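Matching sites in endoglucanase, family GH5 from Zobellia galactanivorans, a protein that probably hydrolyses beta-1,4-linked glucans, acting chiefly on hemicellulose such as mixed-linked glucan (PDB 6GL2 (chain A, 1.96 Å), residues A23-G28 and P305-N310), and in its relative cellulose hydrolase from Bacillus licheniformis (PDB 4YZT (chain B, 1.67 Å), residues P33-G38 and P301-N306). One frame, after least-squares fit of the local backbone (RMSD 0.31 Å); residues are numbered along the deposited sequences.

Structure 1 (6GL2).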
loop_
_atom_site.group_PDB
_atom_site.type_symbol
_atom_site.label_atom_id
_atom_site.label_comp_id
_atom_site.label_asym_id
_atom_site.label_seq_id
_atom_site.Cartn_x
_atom_site.Cartn_y
_atom_site.Cartn_z
ATOM N N ALA A 23 11.498 2.453 -6.547
ATOM C CA ALA A 23 10.988 3.139 -5.385
ATOM C C ALA A 23 9.613 3.677 -5.724
ATOM O O ALA A 23 9.326 4.040 -6.892
ATOM C CB ALA A 23 11.881 4.286 -4.981
ATOM N N GLY A 24 8.753 3.791 -4.718
ATOM C CA GLY A 24 7.404 4.297 -4.933
ATOM C C GLY A 24 7.024 5.432 -4.094
ATOM O O GLY A 24 7.657 5.814 -3.100
ATOM N N TRP A 25 5.932 6.043 -4.511
ATOM C CA TRP A 25 5.309 7.203 -3.868
ATOM C C TRP A 25 3.795 6.986 -3.827
ATOM O O TRP A 25 3.221 6.529 -4.795
ATOM C CB TRP A 25 5.691 8.479 -4.633
ATOM C CG TRP A 25 5.164 9.757 -4.094
ATOM C CD1 TRP A 25 5.808 10.668 -3.247
ATOM C CD2 TRP A 25 3.937 10.431 -4.490
ATOM N NE1 TRP A 25 5.012 11.773 -3.009
ATOM C CE2 TRP A 25 3.894 11.685 -3.764
ATOM C CE3 TRP A 25 2.893 10.107 -5.328
ATOM C CZ2 TRP A 25 2.826 12.555 -3.893
ATOM C CZ3 TRP A 25 1.836 11.022 -5.454
ATOM C CH2 TRP A 25 1.823 12.234 -4.753
ATOM N N ASN A 26 3.199 7.256 -2.656
ATOM C CA ASN A 26 1.738 7.184 -2.436
ATOM C C ASN A 26 1.012 8.481 -2.742
ATOM O O ASN A 26 1.384 9.495 -2.197
ATOM C CB ASN A 26 1.405 6.875 -0.958
ATOM C CG ASN A 26 1.494 5.423 -0.567
ATOM O OD1 ASN A 26 0.573 4.660 -0.812
ATOM N ND2 ASN A 26 2.646 4.990 -0.005
ATOM N N LEU A 27 -0.011 8.373 -3.506
ATOM C CA LEU A 27 -0.988 9.444 -3.698
ATOM C C LEU A 27 -1.978 9.474 -2.512
ATOM O O LEU A 27 -3.135 9.062 -2.650
ATOM C CB LEU A 27 -1.673 9.339 -5.048
ATOM C CG LEU A 27 -2.587 10.461 -5.480
ATOM C CD1 LEU A 27 -1.803 11.716 -5.852
ATOM C CD2 LEU A 27 -3.592 10.088 -6.538
ATOM N N GLY A 28 -1.458 9.843 -1.348
ATOM C CA GLY A 28 -2.283 9.775 -0.171
ATOM C C GLY A 28 -3.253 10.926 -0.002
ATOM O O GLY A 28 -3.006 12.007 -0.511
ATOM N N PRO A 305 10.454 0.168 -1.413
ATOM C CA PRO A 305 9.949 1.150 -0.457
ATOM C C PRO A 305 8.986 2.137 -1.138
ATOM O O PRO A 305 9.372 2.793 -2.140
ATOM C CB PRO A 305 11.277 1.906 -0.046
ATOM C CG PRO A 305 12.156 1.773 -1.263
ATOM C CD PRO A 305 11.700 0.601 -2.065
ATOM N N ILE A 306 7.866 2.429 -0.495
ATOM C CA ILE A 306 6.830 3.361 -1.022
ATOM C C ILE A 306 6.518 4.377 0.053
ATOM O O ILE A 306 5.810 4.086 1.003
ATOM C CB ILE A 306 5.602 2.605 -1.556
ATOM C CG1 ILE A 306 5.945 1.447 -2.480
ATOM C CG2 ILE A 306 4.695 3.634 -2.204
ATOM C CD1 ILE A 306 4.767 0.797 -3.166
ATOM N N TRP A 307 7.071 5.585 -0.114
ATOM C CA TRP A 307 6.853 6.644 0.837
ATOM C C TRP A 307 5.399 7.075 0.927
ATOM O O TRP A 307 4.704 7.217 -0.129
ATOM C CB TRP A 307 7.690 7.874 0.416
ATOM C CG TRP A 307 7.525 9.103 1.251
ATOM C CD1 TRP A 307 6.548 10.095 1.152
ATOM C CD2 TRP A 307 8.336 9.519 2.374
ATOM N NE1 TRP A 307 6.722 11.045 2.103
ATOM C CE2 TRP A 307 7.745 10.722 2.909
ATOM C CE3 TRP A 307 9.451 8.970 3.041
ATOM C CZ2 TRP A 307 8.302 11.424 3.949
ATOM C CZ3 TRP A 307 9.995 9.690 4.090
ATOM C CH2 TRP A 307 9.426 10.869 4.531
ATOM N N TRP A 308 4.810 7.249 2.136
ATOM C CA TRP A 308 3.488 7.797 2.347
ATOM C C TRP A 308 3.490 9.282 2.245
ATOM O O TRP A 308 4.122 9.957 3.038
ATOM C CB TRP A 308 2.898 7.354 3.738
ATOM C CG TRP A 308 1.588 7.914 3.979
ATOM C CD1 TRP A 308 1.214 8.861 4.868
ATOM C CD2 TRP A 308 0.386 7.528 3.275
ATOM N NE1 TRP A 308 -0.088 9.161 4.728
ATOM C CE2 TRP A 308 -0.662 8.335 3.811
ATOM C CE3 TRP A 308 0.087 6.599 2.317
ATOM C CZ2 TRP A 308 -1.959 8.255 3.325
ATOM C CZ3 TRP A 308 -1.224 6.478 1.867
ATOM C CH2 TRP A 308 -2.233 7.267 2.412
ATOM N N ASP A 309 2.767 9.811 1.249
ATOM C CA ASP A 309 2.673 11.290 1.048
ATOM C C ASP A 309 1.217 11.670 1.121
ATOM O O ASP A 309 0.414 11.152 0.332
ATOM C CB ASP A 309 3.283 11.670 -0.312
ATOM C CG ASP A 309 3.329 13.156 -0.544
ATOM O OD1 ASP A 309 2.242 13.800 -0.333
ATOM O OD2 ASP A 309 4.352 13.766 -0.961
ATOM N N ASN A 310 0.782 12.430 2.122
ATOM C CA ASN A 310 -0.583 12.819 2.256
ATOM C C ASN A 310 -0.919 14.167 1.761
ATOM O O ASN A 310 -2.038 14.701 2.021
ATOM C CB ASN A 310 -1.100 12.590 3.702
ATOM C CG ASN A 310 -0.515 13.495 4.696
ATOM O OD1 ASN A 310 0.339 14.323 4.401
ATOM N ND2 ASN A 310 -1.019 13.427 5.921
#

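Structure 2 (4YZT). With BGC (beta-D-glucopyranose), chain C; BGC (beta-D-glucopyranose), chain D.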
loop_
_atom_site.group_PDB
_atom_site.type_symbol
_atom_site.label_atom_id
_atom_site.label_comp_id
_atom_site.label_asym_id
_atom_site.label_seq_id
_atom_site.Cartn_x
_atom_site.Cartn_y
_atom_site.Cartn_z
ATOM N N PRO B 33 12.080 3.268 -6.341
ATOM C CA PRO B 33 11.221 3.650 -5.209
ATOM C C PRO B 33 9.783 3.979 -5.595
ATOM O O PRO B 33 9.514 4.400 -6.718
ATOM C CB PRO B 33 11.906 4.909 -4.676
ATOM C CG PRO B 33 12.424 5.577 -5.902
ATOM C CD PRO B 33 12.801 4.439 -6.873
ATOM N N GLY B 34 8.870 3.848 -4.638
ATOM C CA GLY B 34 7.465 4.129 -4.884
ATOM C C GLY B 34 6.975 5.357 -4.128
ATOM O O GLY B 34 7.656 5.861 -3.226
ATOM N N TRP B 35 5.782 5.826 -4.490
ATOM C CA TRP B 35 5.175 7.001 -3.858
ATOM C C TRP B 35 3.663 6.839 -3.743
ATOM O O TRP B 35 3.025 6.335 -4.670
ATOM C CB TRP B 35 5.524 8.237 -4.681
ATOM C CG TRP B 35 4.873 9.532 -4.302
ATOM C CD1 TRP B 35 5.356 10.473 -3.423
ATOM C CD2 TRP B 35 3.675 10.091 -4.866
ATOM N NE1 TRP B 35 4.511 11.566 -3.389
ATOM C CE2 TRP B 35 3.476 11.354 -4.264
ATOM C CE3 TRP B 35 2.739 9.635 -5.797
ATOM C CZ2 TRP B 35 2.390 12.170 -4.580
ATOM C CZ3 TRP B 35 1.648 10.442 -6.095
ATOM C CH2 TRP B 35 1.479 11.688 -5.482
ATOM N N ASN B 36 3.093 7.256 -2.615
ATOM C CA ASN B 36 1.644 7.158 -2.385
ATOM C C ASN B 36 0.891 8.424 -2.754
ATOM O O ASN B 36 1.324 9.523 -2.393
ATOM C CB ASN B 36 1.340 6.851 -0.909
ATOM C CG ASN B 36 1.514 5.390 -0.553
ATOM O OD1 ASN B 36 0.537 4.621 -0.527
ATOM N ND2 ASN B 36 2.744 5.005 -0.211
ATOM N N LEU B 37 -0.240 8.269 -3.445
ATOM C CA LEU B 37 -1.163 9.381 -3.672
ATOM C C LEU B 37 -2.100 9.474 -2.471
ATOM O O LEU B 37 -3.280 9.128 -2.556
ATOM C CB LEU B 37 -1.971 9.194 -4.968
ATOM C CG LEU B 37 -2.886 10.349 -5.411
ATOM C CD1 LEU B 37 -2.110 11.550 -5.969
ATOM C CD2 LEU B 37 -3.904 9.860 -6.436
ATOM N N GLY B 38 -1.567 9.927 -1.341
ATOM C CA GLY B 38 -2.311 9.888 -0.089
ATOM C C GLY B 38 -3.425 10.923 0.013
ATOM O O GLY B 38 -3.405 11.939 -0.685
ATOM N N PRO B 301 10.253 -0.073 -1.286
ATOM C CA PRO B 301 9.777 0.962 -0.365
ATOM C C PRO B 301 8.848 1.962 -1.048
ATOM O O PRO B 301 9.239 2.609 -2.033
ATOM C CB PRO B 301 11.076 1.636 0.099
ATOM C CG PRO B 301 12.022 1.474 -1.069
ATOM C CD PRO B 301 11.582 0.237 -1.845
ATOM N N MET B 302 7.629 2.090 -0.527
ATOM C CA MET B 302 6.686 3.065 -1.079
ATOM C C MET B 302 6.426 4.186 -0.065
ATOM O O MET B 302 5.937 3.944 1.037
ATOM C CB MET B 302 5.380 2.367 -1.495
ATOM C CG MET B 302 5.622 1.165 -2.436
ATOM S SD MET B 302 4.187 0.602 -3.382
ATOM C CE MET B 302 4.085 1.889 -4.630
ATOM N N TRP B 303 6.758 5.417 -0.460
ATOM C CA TRP B 303 6.794 6.582 0.449
ATOM C C TRP B 303 5.396 7.128 0.734
ATOM O O TRP B 303 4.631 7.381 -0.206
ATOM C CB TRP B 303 7.661 7.672 -0.203
ATOM C CG TRP B 303 8.292 8.726 0.658
ATOM C CD1 TRP B 303 8.386 8.762 2.023
ATOM C CD2 TRP B 303 8.957 9.904 0.178
ATOM N NE1 TRP B 303 9.065 9.911 2.417
ATOM C CE2 TRP B 303 9.430 10.614 1.299
ATOM C CE3 TRP B 303 9.195 10.421 -1.096
ATOM C CZ2 TRP B 303 10.121 11.823 1.182
ATOM C CZ3 TRP B 303 9.887 11.621 -1.211
ATOM C CH2 TRP B 303 10.327 12.311 -0.077
ATOM N N TRP B 304 5.057 7.311 2.006
ATOM C CA TRP B 304 3.752 7.906 2.330
ATOM C C TRP B 304 3.807 9.415 2.232
ATOM O O TRP B 304 4.574 10.084 2.937
ATOM C CB TRP B 304 3.255 7.500 3.724
ATOM C CG TRP B 304 1.896 8.109 4.023
ATOM C CD1 TRP B 304 1.611 9.112 4.906
ATOM C CD2 TRP B 304 0.646 7.754 3.402
ATOM N NE1 TRP B 304 0.259 9.410 4.867
ATOM C CE2 TRP B 304 -0.353 8.585 3.957
ATOM C CE3 TRP B 304 0.278 6.812 2.432
ATOM C CZ2 TRP B 304 -1.696 8.498 3.580
ATOM C CZ3 TRP B 304 -1.054 6.726 2.059
ATOM C CH2 TRP B 304 -2.026 7.568 2.630
ATOM N N ASP B 305 2.965 9.942 1.353
ATOM C CA ASP B 305 2.859 11.375 1.146
ATOM C C ASP B 305 1.375 11.751 1.191
ATOM O O ASP B 305 0.615 11.433 0.268
ATOM C CB ASP B 305 3.510 11.751 -0.187
ATOM C CG ASP B 305 3.577 13.250 -0.415
ATOM O OD1 ASP B 305 2.976 14.009 0.376
ATOM O OD2 ASP B 305 4.235 13.673 -1.393
ATOM N N ASN B 306 0.945 12.402 2.266
ATOM C CA ASN B 306 -0.463 12.770 2.363
ATOM C C ASN B 306 -0.809 14.092 1.665
ATOM O O ASN B 306 -1.941 14.559 1.749
ATOM C CB ASN B 306 -0.915 12.825 3.830
ATOM C CG ASN B 306 -0.283 13.973 4.621
ATOM O OD1 ASN B 306 0.481 14.784 4.090
ATOM N ND2 ASN B 306 -0.626 14.049 5.907
HETATM C C2 BGC C . -2.720 10.553 6.880
HETATM C C3 BGC C . -3.526 11.573 7.620
HETATM C C4 BGC C . -4.977 11.205 7.604
HETATM C C5 BGC C . -5.184 9.810 8.165
HETATM C C6 BGC C . -6.642 9.439 8.087
HETATM C C1 BGC C . -2.951 9.176 7.449
HETATM O O2 BGC C . -1.308 10.859 6.923
HETATM O O3 BGC C . -3.288 12.887 7.026
HETATM O O4 BGC C . -5.815 12.124 8.408
HETATM O O5 BGC C . -4.386 8.802 7.436
HETATM O O6 BGC C . -6.878 8.224 8.795
HETATM C C2 BGC D . -2.599 4.523 6.913
HETATM C C3 BGC D . -2.566 5.893 6.333
HETATM C C4 BGC D . -2.261 6.904 7.348
HETATM C C5 BGC D . -0.924 6.557 8.003
HETATM C C6 BGC D . -0.404 7.548 9.009
HETATM C C1 BGC D . -1.254 4.360 7.566
HETATM O O1 BGC D . -0.860 3.055 7.862
HETATM O O2 BGC D . -2.709 3.494 5.879
HETATM O O3 BGC D . -3.822 6.226 5.591
HETATM O O4 BGC D . -2.226 8.224 6.697
HETATM O O5 BGC D . -1.095 5.270 8.676
HETATM O O6 BGC D . -1.290 7.527 10.118
HETATM O O HOH W 1 10.016 5.190 -1.768
#

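Structure 1 (6GL2)
N26 meets W307 where the first strand of the (beta/alpha)8 barrel, 24-26, runs parallel to the last, 304-307, closing it. Backbone hydrogen bonds pair G24 with P305 and W307, and N26 N with W307 O. W307 O also accepts N26 ND2 at 3.0 Å, from above its carbonyl plane. R63 holds N26 OD1, so an amide, donor and acceptor, suits here. The W308 ring crosses it, CE3 3.4 Å from N26 CG, planes 55° apart.

In van der Waals contact, A23 CB comes 4.1 Å from P305 O. The beta-branch of I306 lets CG2 reach N26 ND2 at 3.3 Å; glycine suits position 24, where a CB would strike I306 CG1. The broad W307 ring (chi2 -84°), its NE1 bonded to F316 O, packs on helix 329-336 and brings CD1 4.5 Å from W25 CD1.

Structure 2 (4YZT)
N36 bonds to W303 through backbone and side chain; backbone hydrogen bonds also pair G34 with P301 and W303. W303 O also accepts N36 ND2 at 3.0 Å, from above its carbonyl plane. R72 holds N36 OD1, so an amide, donor and acceptor, suits here. The W304 ring crosses it, CE3 3.5 Å from N36 CG, planes 56° apart.

In van der Waals contact, P33 CB comes 4.4 Å from P301 O. M302 bends at chi3, bringing CE 4.1 Å from G34 CA; glycine suits there, as a CB would strike CE. The broad W303 ring (chi2 11°), stacked on Y272, packs on helix 321-330 and brings CE3 4.5 Å from W35 CD1.

W304 NE1 donates to O2 of glucose C; one ring face meets glucose D. N306 ND2 donates to O3 of glucose C, OD1 accepting from N308 N.

Structure 1 against structure 2
Both sites join the first and last strands of the barrel by the same parallel pairing, and the comparable CA atoms coincide within the error. The side chains of N26(A) and N36(B), and of W308(A) and W304(B), keep their place, and the asparagine bonds to W307(A) O and W303(B) O are found in both.

At the start of the first strand A23(A) is exchanged for P33(B). Their CB atoms coincide and both approach the facing proline carbonyl, but CG and CD of P33(B) add buried apolar bulk without counterpart in A23(A).

I306(A) is exchanged for M302(B). The first part of each chain follows one path: CG1 of I306(A) and CG of M302(B) are 0.4 Å apart, CD1 of I306(A) and SD of M302(B) 0.6 Å apart. CG2 of I306(A), which packs on N26(A) ND2, has no counterpart in M302(B), whose unbranched chain runs on to CE, near G34(B) CA. Apolar bulk is thus held in a branch in I306(A) and at the chain's end in M302(B), while CB still touches the asparagine amide in both.

W307(A) and W303(B) differ by a turn of the ring, chi2 -84° against 11°, which puts their CH2 atoms 4.9 Å apart after superposition. Contact with W25(A) or W35(B) persists. The approach of W307(A) CD1 to D309(A) N at 3.8 Å is lost, the nearest side-chain atom, W303(B) CB, being 5.4 Å from D305(B) N.

Finally, two glucose units are modelled in structure 2 alone. W304(B), its side chain in the place of W308(A), touches both, and its NE1 and N306(B) ND2 hydrogen-bond to the glucose of chain C.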